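Local coordinates for protein endo-pectate lyase (Erwinia chrysanthemi, PDB 3B4N) that cleaves polygalacturonate by beta-elimination in a calcium-dependent reaction and probably also acts, in an endo mode, on highly methylated pectins, at residues A[35-40]-A[86-91]. Numbering follows the deposited sequence.
Sequences LGWSTD and YWVDVV. With EDO (1,2-ethanediol), chain G.
Val88 sets both its methyls on one face of the Trp37 indole, the two side chains crossing at about a right angle. Val88 CG1 sits over the centre of the five-membered ring of Trp37, 3.8 Å from the centroid, a CH-pi contact. Val88 CG2 covers the same face, 3.8 Å from Trp37 CE3. Chi1 (61°) puts Trp37 CG between the backbone N and the carbonyl carbon; chi2 (94°) then turns the ring. Leu35 crosses Tyr86 at about a right angle. Its CD2 rests over one face of the phenol ring, while Leu35 CD1 comes within 3.9 Å of Tyr86 CD1. Two antiparallel sheets pack face to face here as a small beta-sandwich, its strand order consistent with a fibronectin type III-like fold, beside the right-handed parallel beta-helix. Segments 35-39 and 86-91 run in roughly the same direction, 38° apart, with no hydrogen bond between them. Leu24 of strand 22-29 also touches Leu35, Trp37 and Val88. Thr39 and Val90 meet tip to tip, with Thr39 OG1 3.8 Å from Val90 CG1. That hydroxyl is hydrogen-bonded to Gln21 O and Glu41 N, and Tyr86 OH to Asp75 and Asn33. Ser38 OG and O1 of an ethanediol, probably from the crystallisation liquor, share a hydrogen bond (2.8 Å).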
# COMPACT_ATOMS: atom_id res chain seq x y z
N LEU A 35 -5.32 -4.21 10.89
CA LEU A 35 -5.95 -5.33 10.22
C LEU A 35 -6.02 -5.02 8.73
O LEU A 35 -6.30 -3.89 8.33
CB LEU A 35 -7.37 -5.55 10.72
CG LEU A 35 -7.55 -5.86 12.20
CD1 LEU A 35 -9.04 -6.07 12.49
CD2 LEU A 35 -6.76 -7.11 12.55
N GLY A 36 -5.76 -6.04 7.93
CA GLY A 36 -5.86 -5.91 6.49
C GLY A 36 -6.55 -7.16 5.99
O GLY A 36 -6.20 -8.28 6.38
N TRP A 37 -7.55 -7.00 5.13
CA TRP A 37 -8.23 -8.17 4.61
C TRP A 37 -8.54 -8.02 3.14
O TRP A 37 -8.48 -6.92 2.59
CB TRP A 37 -9.54 -8.43 5.38
CG TRP A 37 -10.56 -7.32 5.30
CD1 TRP A 37 -11.60 -7.21 4.42
CD2 TRP A 37 -10.61 -6.15 6.13
NE1 TRP A 37 -12.29 -6.04 4.64
CE2 TRP A 37 -11.70 -5.37 5.69
CE3 TRP A 37 -9.83 -5.69 7.20
CZ2 TRP A 37 -12.04 -4.15 6.28
CZ3 TRP A 37 -10.16 -4.47 7.79
CH2 TRP A 37 -11.26 -3.72 7.33
N SER A 38 -8.82 -9.15 2.51
CA SER A 38 -9.24 -9.15 1.12
C SER A 38 -10.54 -9.94 1.12
O SER A 38 -10.74 -10.83 1.94
CB SER A 38 -8.22 -9.83 0.21
OG SER A 38 -8.09 -11.21 0.51
N THR A 39 -11.45 -9.57 0.23
CA THR A 39 -12.71 -10.29 0.13
C THR A 39 -13.11 -10.32 -1.33
O THR A 39 -12.77 -9.41 -2.08
CB THR A 39 -13.84 -9.62 0.97
OG1 THR A 39 -15.02 -10.41 0.87
CG2 THR A 39 -14.13 -8.20 0.46
N ASP A 40 -13.78 -11.39 -1.73
CA ASP A 40 -14.26 -11.48 -3.11
C ASP A 40 -15.77 -11.28 -3.17
O ASP A 40 -16.40 -11.55 -4.19
CB ASP A 40 -13.87 -12.82 -3.75
CG ASP A 40 -14.23 -14.00 -2.90
OD1 ASP A 40 -15.15 -13.89 -2.07
OD2 ASP A 40 -13.59 -15.06 -3.07
N TYR A 86 -9.11 -11.25 16.40
CA TYR A 86 -9.93 -10.43 15.54
C TYR A 86 -10.52 -11.22 14.39
O TYR A 86 -9.95 -12.20 13.93
CB TYR A 86 -9.10 -9.31 14.92
CG TYR A 86 -8.56 -8.29 15.88
CD1 TYR A 86 -9.27 -7.13 16.19
CD2 TYR A 86 -7.29 -8.45 16.44
CE1 TYR A 86 -8.73 -6.15 17.03
CE2 TYR A 86 -6.75 -7.49 17.27
CZ TYR A 86 -7.46 -6.35 17.56
OH TYR A 86 -6.92 -5.40 18.39
N TRP A 87 -11.69 -10.78 13.94
CA TRP A 87 -12.39 -11.35 12.79
C TRP A 87 -13.01 -10.16 12.07
O TRP A 87 -13.37 -9.16 12.69
CB TRP A 87 -13.56 -12.25 13.19
CG TRP A 87 -13.21 -13.54 13.84
CD1 TRP A 87 -13.13 -14.77 13.26
CD2 TRP A 87 -12.94 -13.73 15.23
NE1 TRP A 87 -12.84 -15.72 14.20
CE2 TRP A 87 -12.72 -15.11 15.42
CE3 TRP A 87 -12.87 -12.87 16.34
CZ2 TRP A 87 -12.43 -15.65 16.68
CZ3 TRP A 87 -12.58 -13.41 17.59
CH2 TRP A 87 -12.37 -14.79 17.74
N VAL A 88 -13.15 -10.27 10.75
CA VAL A 88 -13.82 -9.24 9.98
C VAL A 88 -14.97 -9.93 9.26
O VAL A 88 -14.81 -10.97 8.61
CB VAL A 88 -12.88 -8.57 8.96
CG1 VAL A 88 -13.69 -7.74 7.96
CG2 VAL A 88 -11.89 -7.66 9.69
N ASP A 89 -16.15 -9.35 9.42
CA ASP A 89 -17.38 -9.85 8.81
C ASP A 89 -17.75 -8.92 7.66
O ASP A 89 -18.09 -7.76 7.87
CB ASP A 89 -18.49 -9.85 9.87
CG ASP A 89 -19.79 -10.47 9.38
OD1 ASP A 89 -20.75 -10.49 10.18
OD2 ASP A 89 -19.86 -10.92 8.22
N VAL A 90 -17.66 -9.43 6.44
CA VAL A 90 -18.02 -8.66 5.26
C VAL A 90 -19.51 -8.97 5.03
O VAL A 90 -19.89 -10.12 4.80
CB VAL A 90 -17.15 -9.07 4.05
CG1 VAL A 90 -17.64 -8.37 2.79
CG2 VAL A 90 -15.70 -8.71 4.33
N VAL A 91 -20.34 -7.94 5.13
CA VAL A 91 -21.78 -8.09 5.00
C VAL A 91 -22.26 -7.63 3.63
O VAL A 91 -22.02 -6.49 3.24
CB VAL A 91 -22.51 -7.28 6.09
CG1 VAL A 91 -24.01 -7.52 5.99
CG2 VAL A 91 -21.99 -7.68 7.47
C1 EDO G . -10.79 -13.47 -0.25
O1 EDO G . -10.14 -12.29 -0.98
C2 EDO G . -10.02 -14.79 -0.35
O2 EDO G . -8.62 -14.56 0.30